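Local coordinates for beta 1-3 glucanase (Clostridium beijerinckii NCIMB 8052, PDB 5H4E), which probably hydrolyses beta-1,3-glucans as a glycoside hydrolase of family GH64, at residues F8-V13 with S85-P90; D146-T152 with S359-A364; I164-S170 with D365-I371. Numbering follows the deposited sequence.

Contact 1: residues F8-V13 with S85-P90; sequences FVTLQV and SYAYIP
Strands 9-13 and 86-89 run antiparallel, axes 4.5 Å apart at closest approach and directions at 160°. Hydrogen-bonded pairs Val9-Ile89 and Leu11-Ala87 alternate with non-hydrogen-bonded Thr10-Tyr88 and Gln12-Tyr86. Val9 N to Ile89 O (2.9 Å), Ile89 N to Val9 O (2.8 Å), Leu11 N to Ala87 O (2.7 Å) and Ala87 N to Leu11 O (2.8 Å) form the ladder, which Val13 N extends to Ser85 O (2.8 Å). Val9, Leu11, Ala87 and Ile89 share one face, where Leu11 (m, t) sets CD1 3.9 Å from CG2 of Ile89 (p, t); it packs on strands 26-33 (Trp28, Ile30) and 136-144 (Met141, Trp143) of the facing sheet, as in a beta-sandwich. Thr10, Gln12, Tyr86 (p) and Tyr88 (m) occupy the other, covered by Pro2 to Lys5: Thr10 OG1 hydrogen-bonds Pro3 O, and Lys5 makes cation-pi contacts with Phe8 (m) and Tyr88. Gln12 chi2 is p, so NE2 hydrogen-bonds Ser85 OG (2.8 Å) and Val13 O (3.0 Å). The chemistry is two-sided: aliphatic inward, aromatic and polar outward.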
loop_
_atom_site.group_PDB
_atom_site.type_symbol
_atom_site.label_atom_id
_atom_site.label_comp_id
_atom_site.label_asym_id
_atom_site.label_seq_id
_atom_site.Cartn_x
_atom_site.Cartn_y
_atom_site.Cartn_z
ATOM N N PHE A 8 -12.473 -22.043 -0.506
ATOM C CA PHE A 8 -11.365 -21.202 -0.051
ATOM C C PHE A 8 -10.488 -20.789 -1.213
ATOM O O PHE A 8 -10.569 -21.361 -2.298
ATOM C CB PHE A 8 -10.510 -21.939 0.982
ATOM C CG PHE A 8 -11.211 -22.186 2.277
ATOM C CD1 PHE A 8 -12.132 -23.219 2.397
ATOM C CD2 PHE A 8 -10.957 -21.382 3.374
ATOM C CE1 PHE A 8 -12.791 -23.451 3.599
ATOM C CE2 PHE A 8 -11.608 -21.608 4.581
ATOM C CZ PHE A 8 -12.529 -22.644 4.693
ATOM N N VAL A 9 -9.667 -19.773 -0.984
ATOM C CA VAL A 9 -8.557 -19.446 -1.877
ATOM C C VAL A 9 -7.261 -19.794 -1.153
ATOM O O VAL A 9 -7.127 -19.561 0.049
ATOM C CB VAL A 9 -8.550 -17.953 -2.289
ATOM C CG1 VAL A 9 -7.255 -17.597 -3.023
ATOM C CG2 VAL A 9 -9.766 -17.628 -3.157
ATOM N N THR A 10 -6.315 -20.378 -1.867
ATOM C CA THR A 10 -5.027 -20.671 -1.259
ATOM C C THR A 10 -4.011 -19.602 -1.645
ATOM O O THR A 10 -3.924 -19.204 -2.810
ATOM C CB THR A 10 -4.516 -22.064 -1.677
ATOM O OG1 THR A 10 -5.475 -23.051 -1.280
ATOM C CG2 THR A 10 -3.163 -22.373 -1.032
ATOM N N LEU A 11 -3.260 -19.136 -0.652
ATOM C CA LEU A 11 -2.134 -18.244 -0.861
ATOM C C LEU A 11 -0.831 -19.004 -0.581
ATOM O O LEU A 11 -0.541 -19.350 0.558
ATOM C CB LEU A 11 -2.266 -17.021 0.041
ATOM C CG LEU A 11 -3.625 -16.318 -0.028
ATOM C CD1 LEU A 11 -3.685 -15.217 0.998
ATOM C CD2 LEU A 11 -3.903 -15.758 -1.431
ATOM N N GLN A 12 -0.061 -19.284 -1.627
ATOM C CA GLN A 12 1.142 -20.096 -1.495
ATOM C C GLN A 12 2.379 -19.214 -1.395
ATOM O O GLN A 12 2.635 -18.424 -2.296
ATOM C CB GLN A 12 1.274 -21.047 -2.691
ATOM C CG GLN A 12 2.585 -21.830 -2.737
ATOM C CD GLN A 12 2.613 -22.937 -1.695
ATOM O OE1 GLN A 12 1.764 -23.833 -1.701
ATOM N NE2 GLN A 12 3.563 -22.859 -0.775
ATOM N N VAL A 13 3.144 -19.336 -0.307
ATOM C CA VAL A 13 4.414 -18.608 -0.231
ATOM C C VAL A 13 5.470 -19.385 -1.010
ATOM O O VAL A 13 5.605 -20.602 -0.843
ATOM C CB VAL A 13 4.898 -18.387 1.232
ATOM C CG1 VAL A 13 6.208 -17.588 1.247
ATOM C CG2 VAL A 13 3.836 -17.650 2.052
ATOM N N SER A 85 3.569 -23.809 4.313
ATOM C CA SER A 85 4.089 -22.823 3.367
ATOM C C SER A 85 2.980 -22.049 2.665
ATOM O O SER A 85 3.243 -21.161 1.852
ATOM C CB SER A 85 4.966 -23.508 2.319
ATOM O OG SER A 85 4.184 -24.396 1.521
ATOM N N TYR A 86 1.742 -22.398 2.978
ATOM C CA TYR A 86 0.583 -21.818 2.314
ATOM C C TYR A 86 -0.478 -21.458 3.348
ATOM O O TYR A 86 -0.510 -22.019 4.445
ATOM C CB TYR A 86 0.006 -22.794 1.286
ATOM C CG TYR A 86 -0.329 -24.132 1.914
ATOM C CD1 TYR A 86 0.629 -25.136 1.999
ATOM C CD2 TYR A 86 -1.585 -24.371 2.476
ATOM C CE1 TYR A 86 0.341 -26.359 2.609
ATOM C CE2 TYR A 86 -1.884 -25.594 3.093
ATOM C CZ TYR A 86 -0.916 -26.580 3.150
ATOM O OH TYR A 86 -1.196 -27.788 3.744
ATOM N N ALA A 87 -1.351 -20.532 2.974
ATOM C CA ALA A 87 -2.506 -20.157 3.773
ATOM C C ALA A 87 -3.804 -20.392 2.999
ATOM O O ALA A 87 -3.835 -20.261 1.770
ATOM C CB ALA A 87 -2.398 -18.702 4.187
ATOM N N TYR A 88 -4.863 -20.762 3.711
ATOM C CA TYR A 88 -6.216 -20.740 3.141
ATOM C C TYR A 88 -6.922 -19.485 3.600
ATOM O O TYR A 88 -6.842 -19.150 4.775
ATOM C CB TYR A 88 -7.042 -21.952 3.579
ATOM C CG TYR A 88 -6.472 -23.299 3.223
ATOM C CD1 TYR A 88 -6.492 -23.752 1.908
ATOM C CD2 TYR A 88 -5.953 -24.137 4.205
ATOM C CE1 TYR A 88 -6.000 -24.994 1.575
ATOM C CE2 TYR A 88 -5.450 -25.386 3.883
ATOM C CZ TYR A 88 -5.483 -25.807 2.565
ATOM O OH TYR A 88 -4.988 -27.033 2.217
ATOM N N ILE A 89 -7.609 -18.779 2.701
ATOM C CA ILE A 89 -8.507 -17.712 3.159
ATOM C C ILE A 89 -9.929 -17.952 2.687
ATOM O O ILE A 89 -10.152 -18.480 1.585
ATOM C CB ILE A 89 -8.066 -16.280 2.688
ATOM C CG1 ILE A 89 -7.916 -16.219 1.174
ATOM C CG2 ILE A 89 -6.770 -15.861 3.359
ATOM C CD1 ILE A 89 -7.963 -14.800 0.633
ATOM N N PRO A 90 -10.900 -17.585 3.538
ATOM C CA PRO A 90 -12.308 -17.500 3.170
ATOM C C PRO A 90 -12.572 -16.071 2.738
ATOM O O PRO A 90 -11.601 -15.312 2.673
ATOM C CB PRO A 90 -13.022 -17.834 4.475
ATOM C CG PRO A 90 -12.155 -17.155 5.494
ATOM C CD PRO A 90 -10.710 -17.280 4.972
#

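Contact 2: residues D146-T152 with S359-A364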
loop_
_atom_site.group_PDB
_atom_site.type_symbol
_atom_site.label_atom_id
_atom_site.label_comp_id
_atom_site.label_asym_id
_atom_site.label_seq_id
_atom_site.Cartn_x
_atom_site.Cartn_y
_atom_site.Cartn_z
ATOM N N ASP A 146 -17.799 -9.419 -4.881
ATOM C CA ASP A 146 -17.430 -8.997 -6.226
ATOM C C ASP A 146 -16.089 -9.553 -6.707
ATOM O O ASP A 146 -15.594 -9.153 -7.761
ATOM C CB ASP A 146 -17.413 -7.473 -6.289
ATOM C CG ASP A 146 -18.758 -6.870 -5.936
ATOM O OD1 ASP A 146 -19.789 -7.488 -6.292
ATOM O OD2 ASP A 146 -18.787 -5.790 -5.306
ATOM N N GLY A 147 -15.513 -10.484 -5.952
ATOM C CA GLY A 147 -14.267 -11.117 -6.355
ATOM C C GLY A 147 -13.134 -10.820 -5.387
ATOM O O GLY A 147 -13.351 -10.287 -4.301
ATOM N N LEU A 148 -11.919 -11.152 -5.798
ATOM C CA LEU A 148 -10.747 -11.002 -4.942
ATOM C C LEU A 148 -9.808 -9.953 -5.527
ATOM O O LEU A 148 -9.573 -9.935 -6.731
ATOM C CB LEU A 148 -10.031 -12.345 -4.788
ATOM C CG LEU A 148 -8.797 -12.480 -3.891
ATOM C CD1 LEU A 148 -8.716 -13.921 -3.422
ATOM C CD2 LEU A 148 -7.548 -12.112 -4.648
ATOM N N TRP A 149 -9.282 -9.087 -4.660
ATOM C CA TRP A 149 -8.237 -8.131 -5.023
ATOM C C TRP A 149 -7.024 -8.473 -4.192
ATOM O O TRP A 149 -7.162 -8.713 -3.005
ATOM C CB TRP A 149 -8.642 -6.682 -4.720
ATOM C CG TRP A 149 -9.664 -6.083 -5.625
ATOM C CD1 TRP A 149 -9.455 -5.126 -6.592
ATOM C CD2 TRP A 149 -11.066 -6.370 -5.643
ATOM N NE1 TRP A 149 -10.639 -4.814 -7.208
ATOM C CE2 TRP A 149 -11.643 -5.564 -6.650
ATOM C CE3 TRP A 149 -11.888 -7.235 -4.915
ATOM C CZ2 TRP A 149 -13.008 -5.594 -6.940
ATOM C CZ3 TRP A 149 -13.248 -7.269 -5.212
ATOM C CH2 TRP A 149 -13.791 -6.449 -6.214
ATOM N N ILE A 150 -5.844 -8.505 -4.791
ATOM C CA ILE A 150 -4.649 -8.746 -4.002
ATOM C C ILE A 150 -3.515 -7.937 -4.616
ATOM O O ILE A 150 -3.471 -7.757 -5.837
ATOM C CB ILE A 150 -4.318 -10.266 -3.919
ATOM C CG1 ILE A 150 -3.068 -10.505 -3.069
ATOM C CG2 ILE A 150 -4.178 -10.890 -5.324
ATOM C CD1 ILE A 150 -2.896 -11.950 -2.634
ATOM N N ASN A 151 -2.639 -7.378 -3.782
ATOM C CA ASN A 151 -1.553 -6.559 -4.325
ATOM C C ASN A 151 -0.324 -6.506 -3.422
ATOM O O ASN A 151 -0.435 -6.615 -2.193
ATOM C CB ASN A 151 -2.036 -5.115 -4.602
ATOM C CG ASN A 151 -2.568 -4.419 -3.353
ATOM O OD1 ASN A 151 -3.740 -4.555 -3.013
ATOM N ND2 ASN A 151 -1.703 -3.669 -2.663
ATOM N N THR A 152 0.841 -6.364 -4.053
ATOM C CA THR A 152 2.034 -5.889 -3.356
ATOM C C THR A 152 1.873 -4.396 -3.114
ATOM O O THR A 152 1.053 -3.736 -3.767
ATOM C CB THR A 152 3.316 -6.115 -4.164
ATOM O OG1 THR A 152 3.308 -5.284 -5.337
ATOM C CG2 THR A 152 3.467 -7.569 -4.576
ATOM N N SER A 359 -0.251 -2.322 -8.698
ATOM C CA SER A 359 0.035 -3.747 -8.732
ATOM C C SER A 359 -1.201 -4.583 -8.404
ATOM O O SER A 359 -1.088 -5.777 -8.109
ATOM C CB SER A 359 1.149 -4.056 -7.730
ATOM O OG SER A 359 0.769 -3.554 -6.455
ATOM N N THR A 360 -2.378 -3.964 -8.430
ATOM C CA THR A 360 -3.585 -4.689 -8.040
ATOM C C THR A 360 -3.923 -5.786 -9.035
ATOM O O THR A 360 -4.063 -5.525 -10.225
ATOM C CB THR A 360 -4.817 -3.768 -7.905
ATOM O OG1 THR A 360 -4.636 -2.884 -6.791
ATOM C CG2 THR A 360 -6.084 -4.619 -7.656
ATOM N N LEU A 361 -4.031 -7.005 -8.523
ATOM C CA LEU A 361 -4.573 -8.148 -9.258
ATOM C C LEU A 361 -6.019 -8.352 -8.827
ATOM O O LEU A 361 -6.343 -8.203 -7.649
ATOM C CB LEU A 361 -3.755 -9.419 -8.983
ATOM C CG LEU A 361 -2.272 -9.376 -9.365
ATOM C CD1 LEU A 361 -1.451 -10.209 -8.398
ATOM C CD2 LEU A 361 -2.088 -9.889 -10.770
ATOM N N HIS A 362 -6.888 -8.699 -9.772
ATOM C CA HIS A 362 -8.303 -8.863 -9.462
ATOM C C HIS A 362 -8.969 -9.871 -10.385
ATOM O O HIS A 362 -8.733 -9.857 -11.596
ATOM C CB HIS A 362 -9.024 -7.520 -9.563
ATOM C CG HIS A 362 -10.514 -7.635 -9.643
ATOM N ND1 HIS A 362 -11.282 -8.135 -8.612
ATOM C CD2 HIS A 362 -11.380 -7.296 -10.628
ATOM C CE1 HIS A 362 -12.555 -8.109 -8.962
ATOM N NE2 HIS A 362 -12.642 -7.602 -10.180
ATOM N N VAL A 363 -9.798 -10.739 -9.811
ATOM C CA VAL A 363 -10.632 -11.635 -10.610
ATOM C C VAL A 363 -11.863 -12.070 -9.812
ATOM O O VAL A 363 -11.824 -12.199 -8.582
ATOM C CB VAL A 363 -9.853 -12.887 -11.089
ATOM C CG1 VAL A 363 -9.635 -13.851 -9.937
ATOM C CG2 VAL A 363 -10.595 -13.576 -12.247
ATOM N N ALA A 364 -12.961 -12.284 -10.524
ATOM C CA ALA A 364 -14.233 -12.611 -9.889
ATOM C C ALA A 364 -14.169 -13.959 -9.192
ATOM O O ALA A 364 -14.786 -14.162 -8.142
ATOM C CB ALA A 364 -15.356 -12.618 -10.926
HETATM O O HOH W 1 0.758 -7.471 -6.728
#
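Backbone hydrogen bonds tie the antiparallel strands 147-151 and 361-363 at two pairs: Leu148 N to Val363 O (3.0 Å) with Val363 N to Leu148 O (3.2 Å), and Ile150 N to Leu361 O (2.9 Å) with Leu361 N to Ile150 O (2.8 Å). Leu148 O also accepts from His362 ND1 (3.1 Å). Ser359 OG donates to Thr152 O (2.7 Å), and a water bridges Thr152 N and Ser359 O, 2.9 Å from each. At Gly147, phi/psi 116/-168 and the closeness of Val363 O and Ala364 CA leave no room for a side chain.

Aromatic stacking marks the non-hydrogen-bonded pair Trp149-His362: the imidazole lies offset over the indole six-membered ring, centroids 4.0 Å apart and planes at 21°, while His362 CB makes a CH-pi contact with the five-membered ring.

On the reverse face Ile150 CG2 lies 4.0 Å from Leu361 CB, and Leu361 reaches Ile164 and Leu166 of strand 162-168 across the sandwich. Strand 361-363 thus forms the antiparallel sheet edge beside 147-151, whose other neighbour is 136-144.

Contact 3: residues I164-S170 with D365-I371; sequences IQLVGNS and DPKYAII
Strands 164-168 and 366-371 are antiparallel, axes 4.6 Å apart at closest approach, directions at 170°. Gln165-Ile370 and Val167-Tyr368 are hydrogen-bonded pairs; Ile164-Ile371 and Leu166-Ala369 are non-hydrogen-bonded pairs. Gln165 N to Ile370 O (2.9 Å), Ile370 N to Gln165 O (2.8 Å) and Val167 N to Tyr368 O (2.8 Å) precede a classic beta bulge: Lys367 (phi/psi -107/-59) and Tyr368 both face Val167, whose O accepts from Lys367 N (2.9 Å) and Tyr368 N (3.2 Å).

Tyr368 (chi1 p, chi2 -94°) leans its ring over Val167 (t), with Val167 CB in CH-pi contact 3.9 Å from the centroid. Gln165 (t, t) and Ile370 (m, m) share this face; Gln165 NE2 hydrogen-bonds Asn173 OD1. Opposite, Leu166 (t, p) CD1 and Ile164 (m, t) CG2 each lie 4.1 Å from Ala369 CB. Lys367 is extended, all t; a water 3.2 Å from its NZ and 2.9 Å from Asn169 O joins them. Asp365 (p) OD2 accepts from Ser170 OG (2.7 Å), a second water lies 2.8 Å from Asp365 OD1 and 3.0 Å from Ser170 N, and Asn169 N donates to Asp365 O (2.8 Å). Apolar packing gives way, past the bulge, to a solvated polar strand end.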
loop_
_atom_site.group_PDB
_atom_site.type_symbol
_atom_site.label_atom_id
_atom_site.label_comp_id
_atom_site.label_asym_id
_atom_site.label_seq_id
_atom_site.Cartn_x
_atom_site.Cartn_y
_atom_site.Cartn_z
ATOM N N ILE A 164 3.373 -11.149 -6.928
ATOM C CA ILE A 164 2.283 -12.063 -6.681
ATOM C C ILE A 164 1.730 -12.533 -8.016
ATOM O O ILE A 164 1.549 -11.733 -8.939
ATOM C CB ILE A 164 1.168 -11.389 -5.826
ATOM C CG1 ILE A 164 1.748 -10.911 -4.483
ATOM C CG2 ILE A 164 -0.051 -12.332 -5.645
ATOM C CD1 ILE A 164 0.802 -10.017 -3.689
ATOM N N GLN A 165 1.487 -13.833 -8.112
ATOM C CA GLN A 165 0.768 -14.396 -9.251
ATOM C C GLN A 165 -0.636 -14.784 -8.829
ATOM O O GLN A 165 -0.801 -15.631 -7.961
ATOM C CB GLN A 165 1.495 -15.620 -9.809
ATOM C CG GLN A 165 0.701 -16.353 -10.910
ATOM C CD GLN A 165 1.337 -17.684 -11.298
ATOM O OE1 GLN A 165 2.218 -18.187 -10.600
ATOM N NE2 GLN A 165 0.903 -18.249 -12.424
ATOM N N LEU A 166 -1.649 -14.181 -9.442
ATOM C CA LEU A 166 -3.021 -14.532 -9.118
ATOM C C LEU A 166 -3.597 -15.367 -10.246
ATOM O O LEU A 166 -3.513 -14.985 -11.425
ATOM C CB LEU A 166 -3.892 -13.280 -8.890
ATOM C CG LEU A 166 -5.388 -13.570 -8.682
ATOM C CD1 LEU A 166 -5.615 -14.436 -7.431
ATOM C CD2 LEU A 166 -6.220 -12.281 -8.605
ATOM N N VAL A 167 -4.179 -16.503 -9.876
ATOM C CA VAL A 167 -4.710 -17.447 -10.846
ATOM C C VAL A 167 -6.197 -17.653 -10.596
ATOM O O VAL A 167 -6.605 -18.056 -9.497
ATOM C CB VAL A 167 -3.979 -18.814 -10.771
ATOM C CG1 VAL A 167 -4.595 -19.814 -11.766
ATOM C CG2 VAL A 167 -2.479 -18.632 -11.013
ATOM N N GLY A 168 -7.001 -17.374 -11.613
ATOM C CA GLY A 168 -8.435 -17.542 -11.495
ATOM C C GLY A 168 -8.865 -18.955 -11.846
ATOM O O GLY A 168 -8.078 -19.741 -12.367
ATOM N N ASN A 169 -10.123 -19.277 -11.550
ATOM C CA ASN A 169 -10.678 -20.582 -11.890
ATOM C C ASN A 169 -10.941 -20.791 -13.374
ATOM O O ASN A 169 -11.139 -21.927 -13.812
ATOM C CB ASN A 169 -11.989 -20.806 -11.125
ATOM C CG ASN A 169 -11.759 -21.306 -9.715
ATOM O OD1 ASN A 169 -11.062 -22.297 -9.505
ATOM N ND2 ASN A 169 -12.347 -20.625 -8.740
ATOM N N SER A 170 -10.977 -19.713 -14.154
ATOM C CA SER A 170 -11.453 -19.847 -15.539
ATOM C C SER A 170 -10.702 -19.021 -16.576
ATOM O O SER A 170 -11.293 -18.614 -17.587
ATOM C CB SER A 170 -12.943 -19.483 -15.621
ATOM O OG SER A 170 -13.162 -18.117 -15.299
ATOM N N ASP A 365 -13.442 -14.886 -9.807
ATOM C CA ASP A 365 -13.459 -16.289 -9.403
ATOM C C ASP A 365 -12.061 -16.821 -9.090
ATOM O O ASP A 365 -11.530 -17.647 -9.813
ATOM C CB ASP A 365 -14.119 -17.143 -10.501
ATOM C CG ASP A 365 -13.407 -17.032 -11.858
ATOM O OD1 ASP A 365 -12.734 -16.002 -12.123
ATOM O OD2 ASP A 365 -13.528 -17.984 -12.666
ATOM N N PRO A 366 -11.467 -16.351 -7.989
ATOM C CA PRO A 366 -10.083 -16.696 -7.657
ATOM C C PRO A 366 -9.917 -18.168 -7.290
ATOM O O PRO A 366 -10.798 -18.738 -6.641
ATOM C CB PRO A 366 -9.789 -15.797 -6.448
ATOM C CG PRO A 366 -11.120 -15.609 -5.811
ATOM C CD PRO A 366 -12.098 -15.533 -6.942
ATOM N N LYS A 367 -8.800 -18.760 -7.711
ATOM C CA LYS A 367 -8.437 -20.134 -7.363
ATOM C C LYS A 367 -7.301 -20.137 -6.349
ATOM O O LYS A 367 -7.436 -20.670 -5.243
ATOM C CB LYS A 367 -8.022 -20.903 -8.615
ATOM C CG LYS A 367 -7.844 -22.396 -8.427
ATOM C CD LYS A 367 -7.421 -23.016 -9.750
ATOM C CE LYS A 367 -7.340 -24.525 -9.678
ATOM N NZ LYS A 367 -7.350 -25.111 -11.055
ATOM N N TYR A 368 -6.180 -19.530 -6.723
ATOM C CA TYR A 368 -5.069 -19.401 -5.787
ATOM C C TYR A 368 -4.141 -18.267 -6.200
ATOM O O TYR A 368 -4.208 -17.780 -7.335
ATOM C CB TYR A 368 -4.281 -20.723 -5.680
ATOM C CG TYR A 368 -3.542 -21.118 -6.947
ATOM C CD1 TYR A 368 -4.124 -21.985 -7.872
ATOM C CD2 TYR A 368 -2.258 -20.646 -7.207
ATOM C CE1 TYR A 368 -3.459 -22.353 -9.022
ATOM C CE2 TYR A 368 -1.586 -21.006 -8.372
ATOM C CZ TYR A 368 -2.195 -21.863 -9.268
ATOM O OH TYR A 368 -1.537 -22.231 -10.420
ATOM N N ALA A 369 -3.268 -17.864 -5.273
ATOM C CA ALA A 369 -2.185 -16.934 -5.594
ATOM C C ALA A 369 -0.858 -17.471 -5.090
ATOM O O ALA A 369 -0.801 -18.165 -4.074
ATOM C CB ALA A 369 -2.457 -15.530 -5.004
ATOM N N ILE A 370 0.206 -17.179 -5.832
ATOM C CA ILE A 370 1.560 -17.469 -5.372
ATOM C C ILE A 370 2.221 -16.178 -4.903
ATOM O O ILE A 370 2.269 -15.200 -5.653
ATOM C CB ILE A 370 2.458 -18.077 -6.476
ATOM C CG1 ILE A 370 1.839 -19.334 -7.108
ATOM C CG2 ILE A 370 3.863 -18.324 -5.926
ATOM C CD1 ILE A 370 1.653 -20.469 -6.163
ATOM N N ILE A 371 2.735 -16.165 -3.678
ATOM C CA ILE A 371 3.453 -14.986 -3.218
ATOM C C ILE A 371 4.940 -15.295 -3.229
ATOM O O ILE A 371 5.458 -16.057 -2.410
ATOM C CB ILE A 371 2.962 -14.535 -1.849
ATOM C CG1 ILE A 371 1.438 -14.344 -1.932
ATOM C CG2 ILE A 371 3.634 -13.220 -1.442
ATOM C CD1 ILE A 371 0.769 -14.115 -0.609
HETATM O O HOH W 2 -9.979 -24.262 -12.624
HETATM O O HOH W 3 -10.626 -16.776 -13.819
#

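Contacts 1 and 3 belong to one mixed sheet and meet at neighbouring parallel strands 9-16 and 366-374: Gln12 N to Ala369 O (2.8 Å) and Gln12 O to Ile371 N (2.7 Å) are probable hydrogen bonds. Contact 2 lies in the facing sheet, yet its strand 361-363 leads directly into strand 366-374. All three are partly buried and feed a shared aliphatic core: Val9, Ile89 and Pro366 meet Leu148, and Leu361 packs against Ile164. Contacts 2 and 3 each have an exposed end (Asp146 and Ala364; Asn169 and Ser170), contact 1 none. Away from the core they differ: tyrosines in contact 1, a Trp-His stack in contact 2, a Tyr-Val contact and water-linked polar end in contact 3.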